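Local coordinates for microcin B17-processing protein McbD (Escherichia coli str. K-12 substr. MG1655, PDB 6GRH), which is required to process the inactive microcin B17 precursor peptide into the active antibiotic and belongs to the YcaO family of cyclodehydratases, at residues Ala87-Phe92 / Leu98-Ile103; Ile372-Asn375 / His380-Asp383. The protein carries 1 engineered substitution. All blocks are in the same frame, centred on the assembly; numbering follows the deposited sequence.

How the interactions relate
Both contacts lie within the YcaO region of the chain, on the same side of its centre, with their own centres about 16 Å apart. They follow one another in series: interaction 1 is complete long before the chain reaches interaction 2. Helix 82-95 connects them. It presents Thr-89, Glu-90 and Phe-92 to helix 100-105, while Ala-91 packs against Asn-373, with Ala-91 O 4.0 Å from Asn-373 CB. Gln-94, further along the same helix, binds both sides through its NE2, which donates to the carbonyls of Glu-90 and Asn-375. Interaction 1 is largely buried helix packing, whereas interaction 2 is a polar loop closure at the surface.

Interaction 1: residues Ala87-Phe92 / Leu98-Ile103; sequences AFTEAF and LTRDEI
Thr-89 of helix 82-95 meets Ile-103 of helix 100-105 through its methyl group, Thr-89 CG2 lying 4.0 Å from Ile-103 CG2. With chi1 at -54°, this methyl stands anti to the backbone N and the hydroxyl is turned back along its own helix, where OG1 is hydrogen-bonded to the carbonyl of Ala-85. The threonine therefore offers carbon to its neighbour and keeps its polar end within helix 82-95.

Glu-90 supplies the polar half of the contact. Its CB leaves the helix away from the partner, but the chain bends at chi2 (-47°) and brings the carboxylate across to Arg-100, whose side chain is extended from CG to NE. The guanidinium grips it side-on: Arg-100 NE donates to Glu-90 OE2 at 2.8 Å, and Arg-100 NH2 donates to Glu-90 OE1, also at 2.8 Å. Both oxygens use their syn lone pairs, both bonds are nearly straight, and the two planes are only 5° apart, a bidentate salt bridge that fixes the rotation of each group. Phe-93 makes a cation-pi contact with the same arginine.

The two segments belong to successive helices of the YcaO region, 82-95 and the short 100-105, joined by a brief loop. Thr-99 is the N-cap of the latter, its OG1 accepting from Glu-102 N at 3.1 Å.

Phe-92 closes the apolar side. Its CB sits 3.8 Å from Ile-103 CD1, and the same methyl reaches the backbone, with Phe-92 C 3.6 Å from Ile-103 CD1. The second isoleucine branch, CG2, approaches the ring obliquely near CD2. The phenyl group itself runs on past the isoleucine to meet the ring of Phe-108 at a small interplanar angle, while Leu-76 touches Thr-89, Phe-92 and Ile-103 alike.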
# COMPACT_ATOMS: atom_id res chain seq x y z
N ALA E 87 3.30 -38.40 -54.46
CA ALA E 87 3.36 -36.94 -54.47
C ALA E 87 4.59 -36.38 -53.71
O ALA E 87 5.19 -35.40 -54.15
CB ALA E 87 2.08 -36.36 -53.89
N PHE E 88 4.93 -36.99 -52.58
CA PHE E 88 6.15 -36.59 -51.87
C PHE E 88 7.38 -36.86 -52.72
O PHE E 88 8.24 -35.98 -52.84
CB PHE E 88 6.29 -37.27 -50.49
CG PHE E 88 5.54 -36.55 -49.39
CD1 PHE E 88 6.07 -35.40 -48.81
CD2 PHE E 88 4.30 -37.02 -48.95
CE1 PHE E 88 5.37 -34.72 -47.80
CE2 PHE E 88 3.61 -36.35 -47.93
CZ PHE E 88 4.15 -35.21 -47.36
N THR E 89 7.44 -38.05 -53.33
CA THR E 89 8.55 -38.42 -54.22
C THR E 89 8.74 -37.39 -55.32
O THR E 89 9.85 -37.00 -55.60
CB THR E 89 8.33 -39.80 -54.87
OG1 THR E 89 8.08 -40.78 -53.85
CG2 THR E 89 9.55 -40.21 -55.68
N GLU E 90 7.64 -36.96 -55.94
CA GLU E 90 7.69 -35.95 -57.01
C GLU E 90 8.08 -34.57 -56.47
O GLU E 90 8.76 -33.81 -57.18
CB GLU E 90 6.37 -35.91 -57.80
CG GLU E 90 6.07 -37.18 -58.61
CD GLU E 90 7.26 -37.69 -59.42
OE1 GLU E 90 7.64 -37.02 -60.40
OE2 GLU E 90 7.84 -38.76 -59.09
N ALA E 91 7.71 -34.24 -55.23
CA ALA E 91 8.20 -33.03 -54.58
C ALA E 91 9.71 -33.11 -54.33
O ALA E 91 10.46 -32.24 -54.77
CB ALA E 91 7.46 -32.75 -53.28
N PHE E 92 10.14 -34.17 -53.65
CA PHE E 92 11.57 -34.36 -53.33
C PHE E 92 12.45 -34.47 -54.57
O PHE E 92 13.57 -33.95 -54.58
CB PHE E 92 11.79 -35.61 -52.46
CG PHE E 92 11.35 -35.47 -51.02
CD1 PHE E 92 11.69 -34.37 -50.26
CD2 PHE E 92 10.63 -36.49 -50.41
CE1 PHE E 92 11.28 -34.26 -48.93
CE2 PHE E 92 10.23 -36.40 -49.09
CZ PHE E 92 10.56 -35.28 -48.35
N LEU E 98 18.85 -35.73 -56.37
CA LEU E 98 18.87 -37.18 -56.17
C LEU E 98 17.77 -37.86 -56.99
O LEU E 98 16.74 -37.26 -57.29
CB LEU E 98 18.73 -37.53 -54.69
CG LEU E 98 19.75 -36.87 -53.77
CD1 LEU E 98 19.39 -37.15 -52.33
CD2 LEU E 98 21.17 -37.32 -54.07
N THR E 99 18.02 -39.13 -57.34
CA THR E 99 17.13 -39.90 -58.20
C THR E 99 15.87 -40.34 -57.44
O THR E 99 15.85 -40.36 -56.20
CB THR E 99 17.83 -41.16 -58.78
OG1 THR E 99 18.26 -42.01 -57.72
CG2 THR E 99 19.01 -40.77 -59.63
N ARG E 100 14.82 -40.69 -58.19
CA ARG E 100 13.61 -41.28 -57.61
C ARG E 100 13.92 -42.58 -56.86
O ARG E 100 13.31 -42.85 -55.82
CB ARG E 100 12.55 -41.56 -58.67
CG ARG E 100 11.91 -40.32 -59.25
CD ARG E 100 10.69 -40.67 -60.09
NE ARG E 100 10.04 -39.46 -60.60
CZ ARG E 100 10.48 -38.72 -61.63
NH1 ARG E 100 11.57 -39.06 -62.31
NH2 ARG E 100 9.81 -37.64 -61.99
N ASP E 101 14.88 -43.36 -57.39
CA ASP E 101 15.32 -44.60 -56.74
C ASP E 101 15.90 -44.29 -55.35
O ASP E 101 15.54 -44.96 -54.37
CB ASP E 101 16.36 -45.35 -57.59
CG ASP E 101 16.17 -46.88 -57.58
OD1 ASP E 101 15.62 -47.42 -56.59
OD2 ASP E 101 16.59 -47.53 -58.57
N GLU E 102 16.76 -43.27 -55.27
CA GLU E 102 17.34 -42.90 -53.98
C GLU E 102 16.26 -42.37 -53.04
O GLU E 102 16.29 -42.70 -51.87
CB GLU E 102 18.49 -41.89 -54.10
CG GLU E 102 19.15 -41.60 -52.73
CD GLU E 102 20.51 -40.92 -52.78
OE1 GLU E 102 21.18 -40.93 -53.84
OE2 GLU E 102 20.92 -40.38 -51.72
N ILE E 103 15.31 -41.59 -53.56
CA ILE E 103 14.21 -41.04 -52.75
C ILE E 103 13.31 -42.14 -52.20
O ILE E 103 12.96 -42.09 -51.02
CB ILE E 103 13.37 -40.00 -53.52
CG1 ILE E 103 14.21 -38.75 -53.79
CG2 ILE E 103 12.11 -39.62 -52.73
CD1 ILE E 103 13.68 -37.87 -54.90

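Interaction 2: residues Ile372-Asn375 / His380-Asp383; sequences ININ and HTGD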
# COMPACT_ATOMS: atom_id res chain seq x y z
N ILE E 372 13.07 -25.85 -53.96
CA ILE E 372 11.62 -25.82 -53.80
C ILE E 372 10.92 -26.66 -54.87
O ILE E 372 11.47 -26.87 -55.97
CB ILE E 372 11.12 -24.35 -53.85
CG1 ILE E 372 9.70 -24.23 -53.27
CG2 ILE E 372 11.21 -23.80 -55.27
CD1 ILE E 372 9.27 -22.81 -52.99
N ASN E 373 9.73 -27.16 -54.54
CA ASN E 373 8.92 -27.91 -55.49
C ASN E 373 8.11 -26.95 -56.38
O ASN E 373 6.90 -26.80 -56.24
CB ASN E 373 8.06 -28.99 -54.81
CG ASN E 373 7.05 -28.43 -53.82
OD1 ASN E 373 7.37 -27.58 -52.98
ND2 ASN E 373 5.82 -28.96 -53.88
N ILE E 374 8.81 -26.31 -57.30
CA ILE E 374 8.25 -25.29 -58.18
C ILE E 374 7.07 -25.79 -59.05
O ILE E 374 6.13 -25.03 -59.33
CB ILE E 374 9.37 -24.66 -59.07
CG1 ILE E 374 8.91 -23.33 -59.69
CG2 ILE E 374 9.84 -25.64 -60.15
CD1 ILE E 374 8.65 -22.23 -58.68
N ASN E 375 7.12 -27.07 -59.43
CA ASN E 375 6.05 -27.68 -60.22
C ASN E 375 5.13 -28.46 -59.29
O ASN E 375 5.54 -29.46 -58.69
CB ASN E 375 6.63 -28.59 -61.30
CG ASN E 375 7.50 -27.84 -62.29
OD1 ASN E 375 7.35 -26.63 -62.50
ND2 ASN E 375 8.41 -28.56 -62.94
N HIS E 380 3.37 -24.21 -62.37
CA HIS E 380 4.39 -24.96 -63.14
C HIS E 380 5.37 -23.94 -63.69
O HIS E 380 4.96 -22.83 -64.07
CB HIS E 380 3.74 -25.78 -64.27
CG HIS E 380 4.61 -26.89 -64.78
ND1 HIS E 380 5.48 -26.75 -65.85
CD2 HIS E 380 4.75 -28.17 -64.36
CE1 HIS E 380 6.10 -27.89 -66.07
NE2 HIS E 380 5.69 -28.77 -65.17
N THR E 381 6.66 -24.29 -63.73
CA THR E 381 7.70 -23.44 -64.32
C THR E 381 7.25 -22.84 -65.65
O THR E 381 6.69 -23.55 -66.50
CB THR E 381 9.02 -24.21 -64.55
OG1 THR E 381 9.55 -24.62 -63.30
CG2 THR E 381 10.06 -23.33 -65.27
N GLY E 382 7.45 -21.54 -65.81
CA GLY E 382 7.07 -20.84 -67.04
C GLY E 382 5.70 -20.20 -67.05
O GLY E 382 5.40 -19.43 -67.96
N ASP E 383 4.86 -20.52 -66.06
CA ASP E 383 3.53 -19.91 -65.93
C ASP E 383 3.61 -18.41 -65.65
O ASP E 383 2.85 -17.64 -66.22
CB ASP E 383 2.73 -20.53 -64.77
CG ASP E 383 2.06 -21.85 -65.13
OD1 ASP E 383 2.23 -22.36 -66.25
OD2 ASP E 383 1.34 -22.37 -64.24
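The side-chain oxygen of Asn-375 is held by two donors from Thr-381. The backbone Thr-381 N lies 2.7 Å from Asn-375 OD1 in an almost straight bond, arriving nearly along the C=O axis. The hydroxyl bond is longer, with Thr-381 OG1 3.1 Å from Asn-375 OD1, and comes from a direction tilted 24° out of the carbonyl plane.

The same amide lies flat over one face of the His-380 imidazole. The planes are 8° apart, and Asn-375 OD1 sits 3.5 Å above the ring plane, over its centre. Although CB of His-380 points away from 372-375 overall, CG stands anti to the backbone N (chi1 -160°), which carries the ring back to the amide. Asn-375 CG is also 3.5 Å from His-380 CD2, while ND2 lies towards NE2. The stack and the two bonds together fix the amide's rotation. The threonine hydroxyl is also met by a methyl of Ile-374, whose CG2 lies 3.3 Å from Thr-381 OG1, a close carbon-to-oxygen van der Waals contact.

The contact joins two parts of an irregular surface loop that follows strand 350-358. Its two arms include an inverse gamma turn centred on Asn-373 and a type II beta turn from His-380 to Asp-383. In the latter, Asp-383 N donates to His-380 O at 3.1 Å, and Gly-382 takes the positive-phi position. A weak bond from His-380 N to the Asp-383 carboxylate spans the same turn.

Further out, Asn-373 is secured through its amide to the backbone of Phe-362 and Leu-364. Gln-94 of helix 82-95 touches Ile-374, and Glu-389 accepts from Gly-382 N.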